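Local coordinates for diol-dehydratase (Roseburia inulinivorans, PDB 5I2A), which probably acts as a glycyl-radical lyase that dehydrates 1,2-propanediol without the help of vitamin B12, at residues R309-A312 and Q313-I316; A239-Q242 and E243-I247; L565-I568 and K569-F573. All coordinates share one frame; numbering follows the deposited sequence.

Contact 1. Residues R309-A312 and Q313-I316; sequences REYA and QELI
A chi1 of -172° sends the Y311 ring past its own carbonyl carbon and on toward the next turn, where L315, with CG anti to its carbonyl carbon (chi1 -73°), meets that ring over one face. The L315 CG lies 4.1 Å from the centroid of the Y311 ring, 19° off the normal, a CH-pi contact offset toward the rim. The two methyls divide the ring between them: L315 CD1 packs against Y311 CE2 at 3.6 Å, and L315 CD2 lies near CZ and the hydroxyl. E314 comes in at the ring's edge instead, its OE1 3.5 Å from Y311 CD1 and close to the ring plane, with the carboxylate nearly perpendicular to the ring. All this happens in the first two turns of helix 309-323, where regular i to i+4 backbone bonds run from Q313 N to R309 O through I316 N to A312 O, the latter at 3.0 Å. A water donates to E314 OE1 at 2.9 Å and weakly to E310 O, linking the carboxylate to its own helix. E314 OE2 turns to R14 and S12 near the N-terminus, and Y311 OH is bonded to Q263 of helix 262-279. An alanine in place of Y311 would take away the face on which L315 rests and is likely to leave Q263 OE1 without this hydroxyl partner. On the buried side of the helix, A312 and I316 pack against F262 and helix 362-374, and Q313 NE2 donates to D317 OD1 of its own helix and to M366 O of helix 362-374.

Contact 2. Residues A239-Q242 and E243-I247; sequences ARRQ and ELLTI
The opening turns of helix 238-253, the helix that follows the long helix 200-233, carry an i to i+3 salt bridge between R240 and E243. R240 NH1 donates to E243 OE1 at 3.0 Å with an N-H...O angle of 161°. The oxygen sits in the plane of the guanidinium, at its edge, but the bond arrives on the anti side of the carboxylate and 24° out of its plane; the two flat groups stand almost perpendicular. A bend at chi2 (55°) turns the R240 chain along the helix, and its CD also passes close to E243 OE1, at 3.3 Å. One face of the same guanidinium lies over L244, whose CD2 is 3.9 Å from R240 NH2; the leucine is buried against M231 and A232 of helix 200-233. Both ends of the charged pair have second partners: R240 NH1 also donates to the carbonyl of E72, and E243 OE2 forms a salt bridge with R14, which ties this helix to two preceding parts of the chain. R241 points another way, its chain extended from CG to NE. L245 CD1 lies over a face of the R241 guanidinium, 3.8 Å from R241 NH1. The same methyl meets the amide of Q242, 3.7 Å from NE2, so that one methyl is shared by two polar ends, which approach it from the same side, the more exposed one, while L245 also touches A232. Beneath these side chains the backbone keeps its alpha-helical bonds, among them L244 N to R240 O at 2.8 Å and T246 N to Q242 O.

Contact 3. Residues L565-I568 and K569-F573; sequences LYTI and KKLVF
Backbone bonds first join Y566 and K570: K570 N donates to Y566 O at 2.9 Å, in the same i to i+4 pattern that links K569 N to L565 O and L571 N to T567 O. At I568 the pattern widens. Its carbonyl accepts both V572 N, at 3.2 Å and from above the carbonyl plane, and F573 N, at 3.3 Å and nearly in line with the C=O bond. The second is the i to i+5 bond of a pi-type turn near the end of helix 558-574. A CH-pi contact is made by K570, which bends at chi2 (-57°) and lays its CG over one face of the Y566 ring, 3.7 Å from the centroid. Farther along the lysine, CE of K570 approaches the Y566 hydroxyl oxygen to 3.4 Å. Apolar packing pairs I568 CG2 with F573 CE2, 3.6 Å apart, the two side chains lying alongside and pointing the same way; helix 580-588 meets both, through L583 at I568 and M580 at F573. Charge is settled farther out. K570 NZ forms salt bridges with E574 and with E662 of helix 661-678, and K569 NZ also pairs with E662. The lysine methylenes can therefore serve as an apolar cover over one face of the tyrosine while the ammonium is paired with acids, and the carbonyl of the buried residue I568 has its acceptor capacity shared between two amides of the widened turn.

Overall arrangement
All three contacts are local, each within a single helix. Contacts 1 and 2 lie on the same side of the chain's centre, about 16 Å apart between centres, on helices 309-323 and 238-253. Contact 2 is the most surface-lying, contact 1 intermediate and contact 3 the most buried. R14, near the N-terminus at the start of helix 14-22, pairs with a glutamate of each of the first two and so bridges their helices. Contact 3 is on the opposite side, about 59 Å from contact 1 and 70 Å from contact 2 between centres. Contact 2 relies on charge, contact 1 on a leucine-tyrosine face, and contact 3 on a lysine-tyrosine face plus a pi-type turn.

Contact 1. Residues R309-A312 and Q313-I316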
loop_
_atom_site.group_PDB
_atom_site.type_symbol
_atom_site.label_atom_id
_atom_site.label_comp_id
_atom_site.label_asym_id
_atom_site.label_seq_id
_atom_site.Cartn_x
_atom_site.Cartn_y
_atom_site.Cartn_z
ATOM N N ARG A 309 -2.416 -13.721 50.384
ATOM C CA ARG A 309 -3.331 -12.678 49.950
ATOM C C ARG A 309 -2.670 -11.301 50.062
ATOM O O ARG A 309 -2.860 -10.429 49.210
ATOM C CB ARG A 309 -4.620 -12.726 50.763
ATOM C CG ARG A 309 -5.530 -13.889 50.371
ATOM C CD ARG A 309 -6.721 -14.023 51.296
ATOM N NE ARG A 309 -7.923 -13.394 50.754
ATOM C CZ ARG A 309 -8.513 -12.347 51.309
ATOM N NH1 ARG A 309 -8.003 -11.834 52.411
ATOM N NH2 ARG A 309 -9.606 -11.821 50.778
ATOM N N GLU A 310 -1.870 -11.118 51.100
ATOM C CA GLU A 310 -1.261 -9.821 51.346
ATOM C C GLU A 310 -0.263 -9.464 50.245
ATOM O O GLU A 310 -0.200 -8.316 49.807
ATOM C CB GLU A 310 -0.566 -9.787 52.718
ATOM C CG GLU A 310 -1.507 -9.682 53.913
ATOM C CD GLU A 310 -2.368 -10.918 54.076
ATOM O OE1 GLU A 310 -3.571 -10.782 54.376
ATOM O OE2 GLU A 310 -1.837 -12.027 53.887
ATOM N N TYR A 311 0.528 -10.437 49.815
ATOM C CA TYR A 311 1.535 -10.173 48.796
ATOM C C TYR A 311 0.883 -9.999 47.431
ATOM O O TYR A 311 1.324 -9.170 46.628
ATOM C CB TYR A 311 2.572 -11.292 48.737
ATOM C CG TYR A 311 3.736 -10.958 47.832
ATOM C CD1 TYR A 311 4.539 -9.850 48.085
ATOM C CD2 TYR A 311 4.032 -11.744 46.726
ATOM C CE1 TYR A 311 5.609 -9.540 47.270
ATOM C CE2 TYR A 311 5.101 -11.438 45.901
ATOM C CZ TYR A 311 5.879 -10.335 46.178
ATOM O OH TYR A 311 6.927 -10.021 45.359
ATOM N N ALA A 312 -0.160 -10.783 47.181
ATOM C CA ALA A 312 -0.943 -10.645 45.961
ATOM C C ALA A 312 -1.529 -9.236 45.851
ATOM O O ALA A 312 -1.478 -8.627 44.788
ATOM C CB ALA A 312 -2.048 -11.683 45.907
ATOM N N GLN A 313 -2.072 -8.726 46.955
ATOM C CA GLN A 313 -2.639 -7.385 46.982
ATOM C C GLN A 313 -1.544 -6.363 46.741
ATOM O O GLN A 313 -1.746 -5.383 46.027
ATOM C CB GLN A 313 -3.338 -7.089 48.312
ATOM C CG GLN A 313 -4.062 -5.741 48.335
ATOM C CD GLN A 313 -5.288 -5.730 47.417
ATOM O OE1 GLN A 313 -6.201 -6.543 47.565
ATOM N NE2 GLN A 313 -5.299 -4.815 46.455
ATOM N N GLU A 314 -0.380 -6.596 47.338
ATOM C CA GLU A 314 0.731 -5.675 47.172
ATOM C C GLU A 314 1.169 -5.618 45.704
ATOM O O GLU A 314 1.461 -4.542 45.175
ATOM C CB GLU A 314 1.916 -6.074 48.057
ATOM C CG GLU A 314 3.009 -5.006 48.091
ATOM C CD GLU A 314 4.161 -5.363 49.029
ATOM O OE1 GLU A 314 4.331 -6.555 49.330
ATOM O OE2 GLU A 314 4.896 -4.452 49.447
ATOM N N LEU A 315 1.210 -6.777 45.054
ATOM C CA LEU A 315 1.578 -6.845 43.639
ATOM C C LEU A 315 0.571 -6.083 42.769
ATOM O O LEU A 315 0.950 -5.317 41.892
ATOM C CB LEU A 315 1.684 -8.296 43.177
ATOM C CG LEU A 315 2.891 -9.101 43.669
ATOM C CD1 LEU A 315 2.704 -10.583 43.371
ATOM C CD2 LEU A 315 4.200 -8.597 43.071
ATOM N N ILE A 316 -0.714 -6.296 43.026
ATOM C CA ILE A 316 -1.756 -5.620 42.275
ATOM C C ILE A 316 -1.677 -4.106 42.505
ATOM O O ILE A 316 -1.772 -3.317 41.556
ATOM C CB ILE A 316 -3.143 -6.156 42.655
ATOM C CG1 ILE A 316 -3.263 -7.625 42.232
ATOM C CG2 ILE A 316 -4.227 -5.326 42.002
ATOM C CD1 ILE A 316 -4.550 -8.309 42.710
HETATM O O HOH W 1 2.717 -7.723 51.420
#

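Contact 2. Residues A239-Q242 and E243-I247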
loop_
_atom_site.group_PDB
_atom_site.type_symbol
_atom_site.label_atom_id
_atom_site.label_comp_id
_atom_site.label_asym_id
_atom_site.label_seq_id
_atom_site.Cartn_x
_atom_site.Cartn_y
_atom_site.Cartn_z
ATOM N N ALA A 239 16.712 -7.251 52.501
ATOM C CA ALA A 239 15.379 -7.601 52.018
ATOM C C ALA A 239 15.160 -7.111 50.579
ATOM O O ALA A 239 14.627 -7.838 49.756
ATOM C CB ALA A 239 14.307 -7.039 52.946
ATOM N N ARG A 240 15.583 -5.886 50.289
ATOM C CA ARG A 240 15.448 -5.317 48.952
ATOM C C ARG A 240 16.290 -6.091 47.940
ATOM O O ARG A 240 15.840 -6.352 46.823
ATOM C CB ARG A 240 15.848 -3.839 48.950
ATOM C CG ARG A 240 15.757 -3.158 47.577
ATOM C CD ARG A 240 14.364 -3.316 46.959
ATOM N NE ARG A 240 14.265 -2.695 45.638
ATOM C CZ ARG A 240 13.257 -2.898 44.793
ATOM N NH1 ARG A 240 12.259 -3.700 45.128
ATOM N NH2 ARG A 240 13.247 -2.301 43.611
ATOM N N ARG A 241 17.507 -6.457 48.341
ATOM C CA ARG A 241 18.368 -7.284 47.514
ATOM C C ARG A 241 17.642 -8.546 47.065
ATOM O O ARG A 241 17.678 -8.895 45.889
ATOM C CB ARG A 241 19.655 -7.651 48.254
ATOM C CG ARG A 241 20.475 -8.715 47.545
ATOM C CD ARG A 241 21.889 -8.813 48.107
ATOM N NE ARG A 241 22.737 -9.635 47.247
ATOM C CZ ARG A 241 22.771 -10.967 47.279
ATOM N NH1 ARG A 241 22.013 -11.632 48.143
ATOM N NH2 ARG A 241 23.564 -11.635 46.447
ATOM N N GLN A 242 16.971 -9.221 47.990
ATOM C CA GLN A 242 16.178 -10.391 47.621
ATOM C C GLN A 242 15.044 -10.039 46.657
ATOM O O GLN A 242 14.701 -10.840 45.792
ATOM C CB GLN A 242 15.588 -11.073 48.858
ATOM C CG GLN A 242 16.607 -11.875 49.663
ATOM C CD GLN A 242 17.481 -12.751 48.789
ATOM O OE1 GLN A 242 16.983 -13.539 47.982
ATOM N NE2 GLN A 242 18.794 -12.612 48.937
ATOM N N GLU A 243 14.453 -8.857 46.823
ATOM C CA GLU A 243 13.372 -8.436 45.937
ATOM C C GLU A 243 13.925 -8.280 44.527
ATOM O O GLU A 243 13.318 -8.739 43.566
ATOM C CB GLU A 243 12.714 -7.139 46.425
ATOM C CG GLU A 243 11.826 -7.350 47.653
ATOM C CD GLU A 243 11.260 -6.062 48.206
ATOM O OE1 GLU A 243 11.635 -4.988 47.710
ATOM O OE2 GLU A 243 10.426 -6.122 49.135
ATOM N N LEU A 244 15.101 -7.666 44.426
ATOM C CA LEU A 244 15.766 -7.478 43.149
ATOM C C LEU A 244 16.128 -8.808 42.509
ATOM O O LEU A 244 16.005 -8.967 41.288
ATOM C CB LEU A 244 17.012 -6.612 43.317
ATOM C CG LEU A 244 16.703 -5.136 43.565
ATOM C CD1 LEU A 244 17.893 -4.404 44.165
ATOM C CD2 LEU A 244 16.253 -4.452 42.274
ATOM N N LEU A 245 16.565 -9.769 43.321
ATOM C CA LEU A 245 16.921 -11.081 42.783
ATOM C C LEU A 245 15.686 -11.813 42.272
ATOM O O LEU A 245 15.765 -12.549 41.292
ATOM C CB LEU A 245 17.649 -11.937 43.824
ATOM C CG LEU A 245 19.103 -11.561 44.128
ATOM C CD1 LEU A 245 19.600 -12.369 45.315
ATOM C CD2 LEU A 245 19.996 -11.789 42.903
ATOM N N THR A 246 14.548 -11.614 42.931
ATOM C CA THR A 246 13.303 -12.207 42.451
ATOM C C THR A 246 12.903 -11.568 41.110
ATOM O O THR A 246 12.520 -12.268 40.177
ATOM C CB THR A 246 12.156 -12.050 43.466
ATOM O OG1 THR A 246 12.453 -12.806 44.647
ATOM C CG2 THR A 246 10.843 -12.565 42.870
ATOM N N ILE A 247 13.031 -10.246 41.021
ATOM C CA ILE A 247 12.739 -9.519 39.788
ATOM C C ILE A 247 13.560 -10.097 38.627
ATOM O O ILE A 247 13.028 -10.347 37.542
ATOM C CB ILE A 247 13.010 -7.994 39.945
ATOM C CG1 ILE A 247 11.947 -7.356 40.833
ATOM C CG2 ILE A 247 12.993 -7.294 38.608
ATOM C CD1 ILE A 247 12.278 -5.933 41.239
#

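Contact 3. Residues L565-I568 and K569-F573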
loop_
_atom_site.group_PDB
_atom_site.type_symbol
_atom_site.label_atom_id
_atom_site.label_comp_id
_atom_site.label_asym_id
_atom_site.label_seq_id
_atom_site.Cartn_x
_atom_site.Cartn_y
_atom_site.Cartn_z
ATOM N N LEU A 565 -34.535 22.290 20.336
ATOM C CA LEU A 565 -35.638 21.958 19.449
ATOM C C LEU A 565 -36.982 22.153 20.154
ATOM O O LEU A 565 -37.949 22.589 19.536
ATOM C CB LEU A 565 -35.517 20.523 18.939
ATOM C CG LEU A 565 -34.333 20.214 18.022
ATOM C CD1 LEU A 565 -34.295 18.736 17.741
ATOM C CD2 LEU A 565 -34.430 21.001 16.715
ATOM N N TYR A 566 -37.040 21.827 21.440
ATOM C CA TYR A 566 -38.260 22.045 22.203
ATOM C C TYR A 566 -38.615 23.543 22.282
ATOM O O TYR A 566 -39.751 23.921 22.062
ATOM C CB TYR A 566 -38.135 21.451 23.607
ATOM C CG TYR A 566 -39.427 21.524 24.386
ATOM C CD1 TYR A 566 -40.460 20.625 24.140
ATOM C CD2 TYR A 566 -39.624 22.503 25.348
ATOM C CE1 TYR A 566 -41.651 20.691 24.844
ATOM C CE2 TYR A 566 -40.811 22.577 26.057
ATOM C CZ TYR A 566 -41.817 21.669 25.799
ATOM O OH TYR A 566 -42.993 21.746 26.491
ATOM N N THR A 567 -37.637 24.381 22.602
ATOM C CA THR A 567 -37.820 25.829 22.559
ATOM C C THR A 567 -38.443 26.294 21.234
ATOM O O THR A 567 -39.429 27.038 21.209
ATOM C CB THR A 567 -36.498 26.553 22.748
ATOM O OG1 THR A 567 -36.095 26.454 24.116
ATOM C CG2 THR A 567 -36.613 28.032 22.340
ATOM N N ILE A 568 -37.865 25.824 20.137
ATOM C CA ILE A 568 -38.289 26.232 18.805
ATOM C C ILE A 568 -39.702 25.762 18.515
ATOM O O ILE A 568 -40.532 26.532 18.038
ATOM C CB ILE A 568 -37.330 25.698 17.737
ATOM C CG1 ILE A 568 -35.959 26.359 17.912
ATOM C CG2 ILE A 568 -37.879 25.951 16.332
ATOM C CD1 ILE A 568 -34.831 25.586 17.288
ATOM N N LYS A 569 -39.974 24.501 18.837
ATOM C CA LYS A 569 -41.288 23.923 18.620
ATOM C C LYS A 569 -42.368 24.654 19.423
ATOM O O LYS A 569 -43.404 25.012 18.869
ATOM C CB LYS A 569 -41.284 22.440 18.972
ATOM C CG LYS A 569 -42.560 21.716 18.616
ATOM C CD LYS A 569 -42.612 20.349 19.282
ATOM C CE LYS A 569 -43.652 19.448 18.626
ATOM N NZ LYS A 569 -44.056 18.333 19.514
ATOM N N LYS A 570 -42.111 24.895 20.707
ATOM C CA LYS A 570 -43.092 25.523 21.601
ATOM C C LYS A 570 -43.243 27.029 21.440
ATOM O O LYS A 570 -44.335 27.514 21.174
ATOM C CB LYS A 570 -42.744 25.247 23.055
ATOM C CG LYS A 570 -43.090 23.865 23.513
ATOM C CD LYS A 570 -44.550 23.565 23.312
ATOM C CE LYS A 570 -44.848 22.145 23.725
ATOM N NZ LYS A 570 -46.225 21.727 23.352
ATOM N N LEU A 571 -42.153 27.768 21.588
ATOM C CA LEU A 571 -42.233 29.224 21.631
ATOM C C LEU A 571 -42.314 29.891 20.260
ATOM O O LEU A 571 -42.860 30.979 20.149
ATOM C CB LEU A 571 -41.043 29.795 22.399
ATOM C CG LEU A 571 -40.896 29.278 23.823
ATOM C CD1 LEU A 571 -39.815 30.047 24.551
ATOM C CD2 LEU A 571 -42.229 29.389 24.545
ATOM N N VAL A 572 -41.783 29.259 19.219
ATOM C CA VAL A 572 -41.821 29.888 17.905
ATOM C C VAL A 572 -43.014 29.414 17.059
ATOM O O VAL A 572 -43.786 30.239 16.581
ATOM C CB VAL A 572 -40.507 29.659 17.126
ATOM C CG1 VAL A 572 -40.618 30.208 15.712
ATOM C CG2 VAL A 572 -39.339 30.315 17.848
ATOM N N PHE A 573 -43.187 28.103 16.895
ATOM C CA PHE A 573 -44.206 27.581 15.973
ATOM C C PHE A 573 -45.617 27.377 16.574
ATOM O O PHE A 573 -46.605 27.763 15.959
ATOM C CB PHE A 573 -43.713 26.272 15.370
ATOM C CG PHE A 573 -42.639 26.466 14.346
ATOM C CD1 PHE A 573 -42.944 26.986 13.103
ATOM C CD2 PHE A 573 -41.320 26.165 14.633
ATOM C CE1 PHE A 573 -41.960 27.187 12.164
ATOM C CE2 PHE A 573 -40.328 26.362 13.686
ATOM C CZ PHE A 573 -40.654 26.872 12.452
#